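PDB 3P6K: aminotransferase class I and II from Streptococcus suis 89/1591, which probably catalyses a pyridoxal-phosphate-dependent reaction of amino acids, such as transfer of an amino group, as members of its family do. Local coordinates for residues Glu295-Tyr300 with Phe367-Asp372; Thr308-Ile313 with Phe340-Tyr345; Tyr196-Glu201 with Arg302-Ser307; Gly168-Arg173 with Ser200-Pro205. All blocks are in the same frame, centred on the assembly; numbering follows the deposited sequence.

Interaction 1 (Glu295-Tyr300 with Phe367-Asp372); sequences EPLVSY and FLRRFD. With SO4 (sulfate ion), chain H.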
loop_
_atom_site.group_PDB
_atom_site.type_symbol
_atom_site.label_atom_id
_atom_site.label_comp_id
_atom_site.label_asym_id
_atom_site.label_seq_id
_atom_site.Cartn_x
_atom_site.Cartn_y
_atom_site.Cartn_z
ATOM N N GLU B 295 37.577 -14.307 11.583
ATOM C CA GLU B 295 37.951 -13.613 10.322
ATOM C C GLU B 295 38.732 -12.338 10.587
ATOM O O GLU B 295 38.129 -11.364 11.044
ATOM C CB GLU B 295 36.727 -13.214 9.454
ATOM C CG GLU B 295 36.301 -14.165 8.446
ATOM C CD GLU B 295 37.404 -14.504 7.425
ATOM O OE1 GLU B 295 38.234 -13.644 6.998
ATOM O OE2 GLU B 295 37.458 -15.690 7.112
ATOM N N PRO B 296 40.047 -12.314 10.260
ATOM C CA PRO B 296 40.833 -11.080 10.456
ATOM C C PRO B 296 40.480 -9.870 9.560
ATOM O O PRO B 296 40.770 -8.747 9.951
ATOM C CB PRO B 296 42.276 -11.548 10.209
ATOM C CG PRO B 296 42.126 -12.639 9.250
ATOM C CD PRO B 296 40.879 -13.369 9.647
ATOM N N LEU B 297 39.872 -10.084 8.401
ATOM C CA LEU B 297 39.480 -8.993 7.494
ATOM C C LEU B 297 38.083 -8.376 7.808
ATOM O O LEU B 297 37.684 -7.396 7.150
ATOM C CB LEU B 297 39.541 -9.483 6.033
ATOM C CG LEU B 297 40.944 -9.859 5.507
ATOM C CD1 LEU B 297 40.859 -10.493 4.103
ATOM C CD2 LEU B 297 41.887 -8.651 5.516
ATOM N N VAL B 298 37.354 -8.919 8.798
ATOM C CA VAL B 298 36.019 -8.398 9.118
ATOM C C VAL B 298 35.879 -7.991 10.593
ATOM O O VAL B 298 36.447 -8.640 11.506
ATOM C CB VAL B 298 34.885 -9.351 8.698
ATOM C CG1 VAL B 298 35.113 -9.870 7.246
ATOM C CG2 VAL B 298 34.737 -10.513 9.685
ATOM N N SER B 299 35.128 -6.908 10.789
ATOM C CA SER B 299 34.809 -6.357 12.117
ATOM C C SER B 299 33.498 -5.566 12.046
ATOM O O SER B 299 33.061 -5.170 10.955
ATOM C CB SER B 299 35.933 -5.448 12.622
ATOM O OG SER B 299 36.092 -4.308 11.782
ATOM N N TYR B 300 32.875 -5.354 13.206
ATOM C CA TYR B 300 31.646 -4.551 13.285
ATOM C C TYR B 300 31.340 -4.034 14.667
ATOM O O TYR B 300 31.963 -4.462 15.645
ATOM C CB TYR B 300 30.444 -5.348 12.730
ATOM C CG TYR B 300 29.814 -6.477 13.540
ATOM C CD1 TYR B 300 30.460 -7.136 14.585
ATOM C CD2 TYR B 300 28.555 -6.981 13.139
ATOM C CE1 TYR B 300 29.824 -8.219 15.284
ATOM C CE2 TYR B 300 27.922 -8.046 13.825
ATOM C CZ TYR B 300 28.556 -8.652 14.885
ATOM O OH TYR B 300 27.940 -9.703 15.501
ATOM N N PHE B 367 36.081 -16.715 -0.099
ATOM C CA PHE B 367 36.212 -15.576 -0.996
ATOM C C PHE B 367 37.197 -14.529 -0.475
ATOM O O PHE B 367 38.001 -14.010 -1.253
ATOM C CB PHE B 367 34.859 -14.926 -1.233
ATOM C CG PHE B 367 34.872 -13.861 -2.275
ATOM C CD1 PHE B 367 35.026 -14.198 -3.616
ATOM C CD2 PHE B 367 34.716 -12.524 -1.937
ATOM C CE1 PHE B 367 35.028 -13.221 -4.603
ATOM C CE2 PHE B 367 34.698 -11.531 -2.932
ATOM C CZ PHE B 367 34.858 -11.885 -4.263
ATOM N N LEU B 368 37.123 -14.237 0.827
ATOM C CA LEU B 368 38.041 -13.290 1.475
ATOM C C LEU B 368 39.532 -13.703 1.400
ATOM O O LEU B 368 40.374 -12.840 1.486
ATOM C CB LEU B 368 37.641 -12.978 2.933
ATOM C CG LEU B 368 36.432 -12.037 3.092
ATOM C CD1 LEU B 368 35.846 -12.120 4.494
ATOM C CD2 LEU B 368 36.788 -10.593 2.708
ATOM N N ARG B 369 39.829 -14.997 1.226
ATOM C CA ARG B 369 41.206 -15.505 1.063
ATOM C C ARG B 369 41.885 -14.910 -0.194
ATOM O O ARG B 369 43.095 -14.793 -0.219
ATOM C CB ARG B 369 41.285 -17.047 0.996
ATOM C CG ARG B 369 40.626 -17.880 2.120
ATOM C CD ARG B 369 41.322 -17.880 3.484
ATOM N NE ARG B 369 41.502 -16.558 4.130
ATOM C CZ ARG B 369 40.628 -15.901 4.916
ATOM N NH1 ARG B 369 39.406 -16.386 5.201
ATOM N NH2 ARG B 369 40.980 -14.700 5.411
ATOM N N ARG B 370 41.108 -14.527 -1.216
ATOM C CA ARG B 370 41.638 -13.840 -2.413
ATOM C C ARG B 370 42.342 -12.499 -2.125
ATOM O O ARG B 370 43.068 -12.009 -2.984
ATOM C CB ARG B 370 40.520 -13.557 -3.421
ATOM C CG ARG B 370 39.915 -14.803 -4.055
ATOM C CD ARG B 370 38.481 -14.581 -4.501
ATOM N NE ARG B 370 38.299 -13.922 -5.794
ATOM C CZ ARG B 370 37.623 -14.398 -6.852
ATOM N NH1 ARG B 370 36.995 -15.585 -6.862
ATOM N NH2 ARG B 370 37.556 -13.645 -7.948
ATOM N N PHE B 371 42.085 -11.912 -0.951
ATOM C CA PHE B 371 42.636 -10.623 -0.520
ATOM C C PHE B 371 43.766 -10.720 0.494
ATOM O O PHE B 371 44.213 -9.687 0.971
ATOM C CB PHE B 371 41.499 -9.747 0.032
ATOM C CG PHE B 371 40.417 -9.523 -0.961
ATOM C CD1 PHE B 371 40.551 -8.534 -1.927
ATOM C CD2 PHE B 371 39.303 -10.350 -0.999
ATOM C CE1 PHE B 371 39.559 -8.344 -2.904
ATOM C CE2 PHE B 371 38.308 -10.168 -1.972
ATOM C CZ PHE B 371 38.432 -9.164 -2.919
ATOM N N ASP B 372 44.231 -11.924 0.837
ATOM C CA ASP B 372 45.358 -12.053 1.765
ATOM C C ASP B 372 46.666 -11.826 0.999
ATOM O O ASP B 372 46.774 -12.155 -0.187
ATOM C CB ASP B 372 45.356 -13.398 2.482
ATOM C CG ASP B 372 44.145 -13.575 3.394
ATOM O OD1 ASP B 372 43.702 -12.629 4.096
ATOM O OD2 ASP B 372 43.631 -14.697 3.423
HETATM S S SO4 H . 36.913 -18.354 -4.555
HETATM O O1 SO4 H . 36.395 -18.180 -3.202
HETATM O O2 SO4 H . 36.114 -17.632 -5.539
HETATM O O3 SO4 H . 38.311 -17.930 -4.620
HETATM O O4 SO4 H . 36.866 -19.758 -4.907
#
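R369 and E295 meet through their flat ends: the guanidinium and carboxylate planes lie 21° apart, and R369 NH1 gives E295 OE2 a hydrogen bond of 2.8 Å on the oxygen's syn lone pair, the core of a salt bridge. The other oxygen, E295 OE1, receives weak bonds from R369 NH1 and NH2, the latter at 3.3 Å. Beside the carboxylate, V298 CG1 packs on L368 CD1 (3.6 Å). L297 reaches across with its CD1 branch, which lies 3.5 Å from L368 O and also touches F371 CB and D372 OD1.

A second shell sets the arginine in place. The R369 chain starts away from the other segment and folds back through bends at chi2 (-72°) and chi3 (59°), bringing its guanidinium edge to E295. D372 OD2 accepts from R369 NE at 2.9 Å, so two carboxylates share one guanidinium in its plane. S365 OG bonds to E295 OE2 as well. The neighbouring R370 turns its NH1 to a sulfate ion, probably from the crystallisation liquor.

The contact joins the type I turn E295-V298, between helix 270-294 and strand 298-300, to the end of the C-terminal helix 354-368. With one arginine between two acids, the network probably favours the ionised form of the buried E295.

Interaction 2 (Thr308-Ile313 with Phe340-Tyr345); sequences TSFVKI and FERDGY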
loop_
_atom_site.group_PDB
_atom_site.type_symbol
_atom_site.label_atom_id
_atom_site.label_comp_id
_atom_site.label_asym_id
_atom_site.label_seq_id
_atom_site.Cartn_x
_atom_site.Cartn_y
_atom_site.Cartn_z
ATOM N N THR B 308 19.704 -7.191 11.772
ATOM C CA THR B 308 20.455 -6.532 10.691
ATOM C C THR B 308 21.788 -6.126 11.297
ATOM O O THR B 308 21.886 -5.901 12.517
ATOM C CB THR B 308 19.674 -5.357 9.992
ATOM O OG1 THR B 308 20.437 -4.855 8.874
ATOM C CG2 THR B 308 19.359 -4.231 10.960
ATOM N N SER B 309 22.834 -6.178 10.467
ATOM C CA SER B 309 24.190 -5.789 10.860
ATOM C C SER B 309 24.817 -5.134 9.686
ATOM O O SER B 309 24.358 -5.325 8.538
ATOM C CB SER B 309 25.054 -6.964 11.315
ATOM O OG SER B 309 25.357 -7.883 10.277
ATOM N N PHE B 310 25.831 -4.340 9.976
ATOM C CA PHE B 310 26.556 -3.594 8.973
ATOM C C PHE B 310 28.013 -3.907 9.321
ATOM O O PHE B 310 28.521 -3.405 10.330
ATOM C CB PHE B 310 26.145 -2.130 9.056
ATOM C CG PHE B 310 26.371 -1.320 7.790
ATOM C CD1 PHE B 310 25.932 -1.778 6.525
ATOM C CD2 PHE B 310 26.883 -0.038 7.877
ATOM C CE1 PHE B 310 26.077 -0.997 5.395
ATOM C CE2 PHE B 310 27.047 0.763 6.739
ATOM C CZ PHE B 310 26.635 0.271 5.493
ATOM N N VAL B 311 28.634 -4.774 8.505
ATOM C CA VAL B 311 29.944 -5.361 8.751
ATOM C C VAL B 311 31.024 -4.694 7.898
ATOM O O VAL B 311 30.857 -4.602 6.698
ATOM C CB VAL B 311 29.881 -6.893 8.433
ATOM C CG1 VAL B 311 31.232 -7.556 8.617
ATOM C CG2 VAL B 311 28.767 -7.593 9.303
ATOM N N LYS B 312 32.122 -4.274 8.524
ATOM C CA LYS B 312 33.249 -3.604 7.839
ATOM C C LYS B 312 34.168 -4.669 7.246
ATOM O O LYS B 312 34.580 -5.589 7.954
ATOM C CB LYS B 312 34.046 -2.732 8.816
ATOM C CG LYS B 312 35.164 -1.883 8.156
ATOM C CD LYS B 312 35.807 -0.795 9.094
ATOM C CE LYS B 312 36.172 -1.324 10.515
ATOM N NZ LYS B 312 36.882 -0.297 11.413
ATOM N N ILE B 313 34.486 -4.538 5.965
ATOM C CA ILE B 313 35.357 -5.498 5.262
ATOM C C ILE B 313 36.636 -4.755 4.898
ATOM O O ILE B 313 36.600 -3.836 4.072
ATOM C CB ILE B 313 34.645 -6.128 4.040
ATOM C CG1 ILE B 313 33.303 -6.756 4.474
ATOM C CG2 ILE B 313 35.574 -7.173 3.329
ATOM C CD1 ILE B 313 32.664 -7.690 3.439
ATOM N N PHE B 340 24.019 2.537 0.894
ATOM C CA PHE B 340 23.667 3.295 2.104
ATOM C C PHE B 340 24.655 4.476 2.293
ATOM O O PHE B 340 24.759 5.017 3.386
ATOM C CB PHE B 340 23.776 2.390 3.327
ATOM C CG PHE B 340 22.981 1.123 3.239
ATOM C CD1 PHE B 340 21.632 1.110 3.575
ATOM C CD2 PHE B 340 23.602 -0.079 2.875
ATOM C CE1 PHE B 340 20.879 -0.089 3.494
ATOM C CE2 PHE B 340 22.895 -1.273 2.819
ATOM C CZ PHE B 340 21.513 -1.280 3.098
ATOM N N GLU B 341 25.349 4.880 1.223
ATOM C CA GLU B 341 26.404 5.889 1.255
ATOM C C GLU B 341 27.517 5.628 2.283
ATOM O O GLU B 341 28.089 6.551 2.849
ATOM C CB GLU B 341 25.828 7.304 1.388
ATOM C CG GLU B 341 25.059 7.782 0.138
ATOM C CD GLU B 341 25.265 9.291 -0.145
ATOM O OE1 GLU B 341 25.510 10.089 0.799
ATOM O OE2 GLU B 341 25.190 9.675 -1.335
ATOM N N ARG B 342 27.828 4.355 2.501
ATOM C CA ARG B 342 28.886 3.968 3.436
ATOM C C ARG B 342 29.638 2.805 2.814
ATOM O O ARG B 342 29.472 1.660 3.222
ATOM C CB ARG B 342 28.320 3.593 4.821
ATOM C CG ARG B 342 27.745 4.730 5.657
ATOM C CD ARG B 342 28.843 5.665 6.204
ATOM N NE ARG B 342 28.266 6.601 7.174
ATOM C CZ ARG B 342 27.565 7.697 6.868
ATOM N NH1 ARG B 342 27.312 8.040 5.584
ATOM N NH2 ARG B 342 27.090 8.459 7.862
ATOM N N ASP B 343 30.513 3.118 1.862
ATOM C CA ASP B 343 31.298 2.074 1.191
ATOM C C ASP B 343 32.320 1.517 2.194
ATOM O O ASP B 343 32.626 2.149 3.179
ATOM C CB ASP B 343 31.931 2.588 -0.099
ATOM C CG ASP B 343 32.191 1.468 -1.121
ATOM O OD1 ASP B 343 32.351 0.283 -0.726
ATOM O OD2 ASP B 343 32.229 1.790 -2.324
ATOM N N GLY B 344 32.803 0.311 1.964
ATOM C CA GLY B 344 33.651 -0.378 2.938
ATOM C C GLY B 344 32.906 -1.259 3.912
ATOM O O GLY B 344 33.559 -1.993 4.678
ATOM N N TYR B 345 31.558 -1.214 3.869
ATOM C CA TYR B 345 30.687 -2.033 4.708
ATOM C C TYR B 345 29.703 -2.797 3.820
ATOM O O TYR B 345 29.535 -2.505 2.623
ATOM C CB TYR B 345 29.870 -1.148 5.682
ATOM C CG TYR B 345 30.689 -0.249 6.583
ATOM C CD1 TYR B 345 31.122 1.008 6.159
ATOM C CD2 TYR B 345 31.031 -0.661 7.883
ATOM C CE1 TYR B 345 31.890 1.849 7.023
ATOM C CE2 TYR B 345 31.785 0.145 8.731
ATOM C CZ TYR B 345 32.221 1.397 8.305
ATOM O OH TYR B 345 32.974 2.176 9.175
#
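F310 lays one ring face against Y345 CB, which stands over the centre of the face, 3.6 Å from the F310 ring centroid: a CH-pi contact. The two aromatic rings are nearly parallel, 12° apart, but slid so far that they barely overlap. With CG of F310 anti to its backbone N (chi1 -157°), the ring swings across to the loop 340-345, although its CB does not point there. R342 CB meets this ring at its edge, 3.6 Å from F310 CE2. F340 completes the aromatic cluster: its plane is turned 83° from that of F310, and F340 CD2 approaches F310 CE1 to 3.6 Å.

On the other side of the Y345 ring, K312 runs alongside in the same direction, its CB 3.7 Å from Y345 CE2, before its end leads away. K312 and Y345 form an antiparallel non-hydrogen-bonded pair. Beside them, I313 N donates to G344 O at 3.0 Å with a nearly straight N-H. G344, at positive phi, belongs to the type II turn R342-Y345, and its N is held by D343 OD1 at 2.7 Å.

The turn leads into strand 345-349, which lies between strands 308-313 and 335-336 in the four-stranded antiparallel sheet; strand 298-300 flanks 308-313 on its other edge. W140 meets both F310 and Y345 edge-to-face, P166 packs on F310 and F340, and helix 319-330 covers I313 through M319 and F322.

Interaction 3 (Tyr196-Glu201 with Arg302-Ser307); sequences YRSFSE and RPAVVS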
loop_
_atom_site.group_PDB
_atom_site.type_symbol
_atom_site.label_atom_id
_atom_site.label_comp_id
_atom_site.label_asym_id
_atom_site.label_seq_id
_atom_site.Cartn_x
_atom_site.Cartn_y
_atom_site.Cartn_z
ATOM N N TYR B 196 12.364 -3.190 13.611
ATOM C CA TYR B 196 13.389 -4.013 14.255
ATOM C C TYR B 196 13.401 -3.798 15.771
ATOM O O TYR B 196 13.963 -2.794 16.273
ATOM C CB TYR B 196 14.752 -3.708 13.691
ATOM C CG TYR B 196 14.897 -4.074 12.256
ATOM C CD1 TYR B 196 15.176 -5.381 11.886
ATOM C CD2 TYR B 196 14.822 -3.109 11.265
ATOM C CE1 TYR B 196 15.347 -5.724 10.560
ATOM C CE2 TYR B 196 14.984 -3.423 9.954
ATOM C CZ TYR B 196 15.242 -4.738 9.594
ATOM O OH TYR B 196 15.396 -5.075 8.285
ATOM N N ARG B 197 12.752 -4.732 16.467
ATOM C CA ARG B 197 12.697 -4.791 17.929
ATOM C C ARG B 197 13.991 -5.380 18.471
ATOM O O ARG B 197 14.389 -6.474 18.056
ATOM C CB ARG B 197 11.554 -5.711 18.380
ATOM C CG ARG B 197 11.312 -5.792 19.897
ATOM C CD ARG B 197 10.236 -6.777 20.190
ATOM N NE ARG B 197 9.882 -6.874 21.603
ATOM C CZ ARG B 197 10.541 -7.598 22.513
ATOM N NH1 ARG B 197 11.674 -8.261 22.230
ATOM N NH2 ARG B 197 10.087 -7.618 23.762
ATOM N N SER B 198 14.644 -4.678 19.401
ATOM C CA SER B 198 15.827 -5.206 20.070
ATOM C C SER B 198 15.444 -6.297 21.069
ATOM O O SER B 198 14.487 -6.144 21.835
ATOM C CB SER B 198 16.572 -4.098 20.828
ATOM O OG SER B 198 17.710 -4.612 21.502
ATOM N N PHE B 199 16.202 -7.388 21.054
ATOM C CA PHE B 199 16.067 -8.464 22.039
ATOM C C PHE B 199 17.149 -8.357 23.145
ATOM O O PHE B 199 17.336 -9.279 23.906
ATOM C CB PHE B 199 16.135 -9.820 21.336
ATOM C CG PHE B 199 14.917 -10.157 20.541
ATOM C CD1 PHE B 199 14.773 -9.705 19.247
ATOM C CD2 PHE B 199 13.930 -10.992 21.074
ATOM C CE1 PHE B 199 13.641 -10.049 18.501
ATOM C CE2 PHE B 199 12.819 -11.335 20.334
ATOM C CZ PHE B 199 12.676 -10.853 19.050
ATOM N N SER B 200 17.850 -7.228 23.217
ATOM C CA SER B 200 18.870 -6.968 24.233
ATOM C C SER B 200 18.237 -6.599 25.571
ATOM O O SER B 200 17.022 -6.414 25.659
ATOM C CB SER B 200 19.792 -5.821 23.785
ATOM O OG SER B 200 19.162 -4.564 23.791
ATOM N N GLU B 201 19.080 -6.471 26.592
ATOM C CA GLU B 201 18.660 -6.044 27.938
ATOM C C GLU B 201 18.467 -4.534 28.046
ATOM O O GLU B 201 18.119 -4.048 29.120
ATOM C CB GLU B 201 19.699 -6.460 29.015
ATOM C CG GLU B 201 20.052 -7.940 29.072
ATOM C CD GLU B 201 18.839 -8.833 29.253
ATOM O OE1 GLU B 201 17.940 -8.488 30.051
ATOM O OE2 GLU B 201 18.783 -9.894 28.577
ATOM N N ARG B 302 28.666 -4.540 16.973
ATOM C CA ARG B 302 27.663 -5.594 17.176
ATOM C C ARG B 302 26.267 -4.987 17.289
ATOM O O ARG B 302 26.079 -4.084 18.075
ATOM C CB ARG B 302 27.984 -6.400 18.442
ATOM C CG ARG B 302 27.119 -7.618 18.713
ATOM C CD ARG B 302 27.625 -8.327 19.967
ATOM N NE ARG B 302 26.989 -9.633 20.238
ATOM C CZ ARG B 302 25.937 -9.869 21.037
ATOM N NH1 ARG B 302 25.314 -8.904 21.728
ATOM N NH2 ARG B 302 25.493 -11.123 21.157
ATOM N N PRO B 303 25.291 -5.456 16.488
ATOM C CA PRO B 303 23.952 -4.860 16.649
ATOM C C PRO B 303 23.319 -5.179 18.034
ATOM O O PRO B 303 23.743 -6.146 18.702
ATOM C CB PRO B 303 23.169 -5.504 15.501
ATOM C CG PRO B 303 23.821 -6.788 15.286
ATOM C CD PRO B 303 25.252 -6.609 15.577
ATOM N N ALA B 304 22.304 -4.409 18.451
ATOM C CA ALA B 304 21.659 -4.592 19.776
ATOM C C ALA B 304 20.681 -5.761 19.731
ATOM O O ALA B 304 19.492 -5.579 19.983
ATOM C CB ALA B 304 20.940 -3.280 20.207
ATOM N N VAL B 305 21.181 -6.964 19.424
ATOM C CA VAL B 305 20.362 -8.188 19.218
ATOM C C VAL B 305 19.121 -7.906 18.353
ATOM O O VAL B 305 17.953 -8.133 18.724
ATOM C CB VAL B 305 20.018 -8.929 20.547
ATOM C CG1 VAL B 305 19.597 -10.382 20.250
ATOM C CG2 VAL B 305 21.205 -8.935 21.455
ATOM N N VAL B 306 19.457 -7.422 17.168
ATOM C CA VAL B 306 18.554 -7.060 16.093
ATOM C C VAL B 306 19.079 -7.843 14.884
ATOM O O VAL B 306 20.288 -8.022 14.757
ATOM C CB VAL B 306 18.669 -5.483 15.938
ATOM C CG1 VAL B 306 18.157 -4.968 14.680
ATOM C CG2 VAL B 306 17.966 -4.810 17.143
ATOM N N SER B 307 18.200 -8.251 13.979
ATOM C CA SER B 307 18.591 -9.135 12.882
ATOM C C SER B 307 19.334 -8.478 11.693
ATOM O O SER B 307 19.524 -9.139 10.703
ATOM C CB SER B 307 17.362 -9.892 12.363
ATOM O OG SER B 307 16.575 -9.085 11.511
#
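S198 OG is gripped from three directions: it donates to A304 O across the contact at 2.5 Å, accepts from S200 N at 3.1 Å, and is hydrogen-bonded to S200 OG at 2.7 Å. The hydroxyl sits anti to the backbone N of S198 (chi1 179°), which extends it to the A304 carbonyl; it meets that carbonyl at a C=O...O angle of 149°. Its bond with S200 N closes an ST turn within 196-201, while the bond to A304 O crosses to the other loop. One residue along, F199 N donates to V305 O (3.0 Å), and the same carbonyl oxygen lies at the edge of the F199 ring, near its plane.

A304 is the centre of an inverse gamma turn, and V305 follows with positive phi; this tight bend presents V305 to F199 and S200. The loop 196-201 follows strand 189-193 of the large mixed sheet, whereas 302-307 leads into strand 308-313 of the smaller antiparallel sheet, so the contact joins the two sheet regions, consistent with the fold of PLP-dependent aminotransferases.

V306 splits its branches: CG1 packs on Y196 CB at 3.8 Å, and CG2 on S198 CA at 3.6 Å. S307 OG stands at the edge of the Y196 ring, close to CE1. At the far end of that ring, Y196 OH hydrogen-bonds O3 of the modified residue LLP at position 222, a lysine carrying pyridoxal phosphate.

Interaction 4 (Gly168-Arg173 with Ser200-Pro205); sequences GAVMDR and SELDVP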
loop_
_atom_site.group_PDB
_atom_site.type_symbol
_atom_site.label_atom_id
_atom_site.label_comp_id
_atom_site.label_asym_id
_atom_site.label_seq_id
_atom_site.Cartn_x
_atom_site.Cartn_y
_atom_site.Cartn_z
ATOM N N GLY B 168 21.555 -2.005 12.881
ATOM C CA GLY B 168 21.039 -2.728 14.033
ATOM C C GLY B 168 21.324 -2.036 15.367
ATOM O O GLY B 168 21.127 -2.647 16.424
ATOM N N ALA B 169 21.763 -0.771 15.334
ATOM C CA ALA B 169 22.015 0.015 16.543
ATOM C C ALA B 169 20.690 0.596 17.018
ATOM O O ALA B 169 19.862 0.965 16.187
ATOM C CB ALA B 169 22.997 1.163 16.257
ATOM N N VAL B 170 20.537 0.749 18.340
ATOM C CA VAL B 170 19.337 1.301 18.952
ATOM C C VAL B 170 19.588 2.476 19.869
ATOM O O VAL B 170 20.620 2.547 20.544
ATOM C CB VAL B 170 18.540 0.297 19.888
ATOM C CG1 VAL B 170 17.733 -0.628 19.109
ATOM C CG2 VAL B 170 19.433 -0.382 20.941
HETATM N N MSE B 171 18.593 3.353 19.910
HETATM C CA MSE B 171 18.521 4.442 20.866
HETATM C C MSE B 171 17.681 3.919 22.030
HETATM O O MSE B 171 16.502 3.609 21.848
HETATM C CB MSE B 171 17.839 5.647 20.252
HETATM C CG MSE B 171 18.549 6.237 19.058
HETATM SE SE MSE B 171 17.404 7.506 18.173
HETATM C CE MSE B 171 18.636 8.004 16.724
ATOM N N ASP B 172 18.293 3.814 23.208
ATOM C CA ASP B 172 17.606 3.363 24.434
ATOM C C ASP B 172 16.789 4.494 25.079
ATOM O O ASP B 172 16.739 5.614 24.547
ATOM C CB ASP B 172 18.613 2.718 25.392
ATOM C CG ASP B 172 19.612 3.688 25.989
ATOM O OD1 ASP B 172 19.415 4.927 25.959
ATOM O OD2 ASP B 172 20.593 3.161 26.562
ATOM N N ARG B 173 16.134 4.209 26.201
ATOM C CA ARG B 173 15.305 5.212 26.868
ATOM C C ARG B 173 16.042 6.534 27.137
ATOM O O ARG B 173 15.512 7.584 26.835
ATOM C CB ARG B 173 14.700 4.668 28.178
ATOM C CG ARG B 173 13.959 5.715 28.994
ATOM C CD ARG B 173 13.352 5.143 30.273
ATOM N NE ARG B 173 12.243 4.281 29.913
ATOM C CZ ARG B 173 10.983 4.671 29.708
ATOM N NH1 ARG B 173 10.573 5.939 29.897
ATOM N NH2 ARG B 173 10.089 3.741 29.379
ATOM N N SER B 200 17.850 -7.228 23.217
ATOM C CA SER B 200 18.870 -6.968 24.233
ATOM C C SER B 200 18.237 -6.599 25.571
ATOM O O SER B 200 17.022 -6.414 25.659
ATOM C CB SER B 200 19.792 -5.821 23.785
ATOM O OG SER B 200 19.162 -4.564 23.791
ATOM N N GLU B 201 19.080 -6.471 26.592
ATOM C CA GLU B 201 18.660 -6.044 27.938
ATOM C C GLU B 201 18.467 -4.534 28.046
ATOM O O GLU B 201 18.119 -4.048 29.120
ATOM C CB GLU B 201 19.699 -6.460 29.015
ATOM C CG GLU B 201 20.052 -7.940 29.072
ATOM C CD GLU B 201 18.839 -8.833 29.253
ATOM O OE1 GLU B 201 17.940 -8.488 30.051
ATOM O OE2 GLU B 201 18.783 -9.894 28.577
ATOM N N LEU B 202 18.749 -3.774 26.981
ATOM C CA LEU B 202 18.545 -2.318 27.006
ATOM C C LEU B 202 17.050 -2.027 27.101
ATOM O O LEU B 202 16.243 -2.802 26.577
ATOM C CB LEU B 202 19.107 -1.654 25.736
ATOM C CG LEU B 202 20.625 -1.722 25.494
ATOM C CD1 LEU B 202 20.964 -1.231 24.110
ATOM C CD2 LEU B 202 21.347 -0.928 26.557
ATOM N N ASP B 203 16.700 -0.949 27.812
ATOM C CA ASP B 203 15.335 -0.462 27.896
ATOM C C ASP B 203 15.134 0.347 26.622
ATOM O O ASP B 203 15.702 1.447 26.483
ATOM C CB ASP B 203 15.129 0.409 29.143
ATOM C CG ASP B 203 13.706 0.987 29.259
ATOM O OD1 ASP B 203 12.805 0.593 28.516
ATOM O OD2 ASP B 203 13.482 1.831 30.128
ATOM N N VAL B 204 14.355 -0.211 25.686
ATOM C CA VAL B 204 14.051 0.454 24.399
ATOM C C VAL B 204 12.526 0.707 24.278
ATOM O O VAL B 204 11.791 -0.089 23.691
ATOM C CB VAL B 204 14.626 -0.309 23.202
ATOM C CG1 VAL B 204 14.415 0.498 21.912
ATOM C CG2 VAL B 204 16.191 -0.615 23.416
ATOM N N PRO B 205 12.038 1.824 24.851
ATOM C CA PRO B 205 10.635 2.084 24.697
ATOM C C PRO B 205 10.323 2.529 23.274
ATOM O O PRO B 205 11.240 2.909 22.541
ATOM C CB PRO B 205 10.392 3.242 25.655
ATOM C CG PRO B 205 11.698 3.897 25.815
ATOM C CD PRO B 205 12.702 2.845 25.671
HETATM O O HOH W 1 10.226 1.143 28.937
#
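The R173 guanidinium has P205 over one face, with CG 3.8 Å above the plane and toward the rim, and D203 at its edge. R173 NE donates to D203 OD2 at 2.8 Å in a salt bridge. The bond lies near the guanidinium plane but reaches the oxygen from above the carboxylate plane, the two flat groups being turned 36° from each other. A water also at the guanidinium edge closes a second path: it accepts from R173 NH2 and donates to D203 OD1 at 2.7 Å. E177 pairs with R173 NH1, so the arginine serves two acids.

The arginine chain runs extended from CG anti to the backbone N (chi1 173°) and bends at chi3, which lays the guanidinium over the proline ring; R173 CB lies 3.7 Å from P205 CD. The backbone adds a bond from R173 N to D203 O at 2.8 Å.

This is the start of helix 173-185: D172 is its N-cap, its OD1 accepting from Y175 N. The helix links strands 155-161 and 189-193, parallel neighbours in the mixed sheet, so the contact joins the loop entering this beta-alpha-beta crossover to the loop that leaves its second strand.

Farther along, V170 CG2 reaches L202 CD1 at 3.6 Å and V204 CG2 at 4.1 Å. V204 CG1 rests on M171 O, with M171 a selenomethionine whose side chain turns instead toward L176 and L179 of the helix.

In the fold
Interactions 3 and 4 share S200 and E201, and their centres lie about 7 Å apart; G168 O probably hydrogen-bonds A304 N between them. Both involve loops following strands of the seven-stranded mixed sheet. Interaction 3 carries the chain on toward the antiparallel sheet, where interactions 1 and 2 sit, their centres about 14 Å apart, on neighbouring strands 298-300 and 308-313. Interaction 2 is nested within the loop closed by interaction 1, while interactions 1 and 3 alternate along the chain. Interaction 4 closes before interactions 1 and 2 open. Together they link the cofactor-bearing mixed-sheet region to the smaller antiparallel sheet and the last helix, interactions 1 and 4 lying about 30 Å apart between centres.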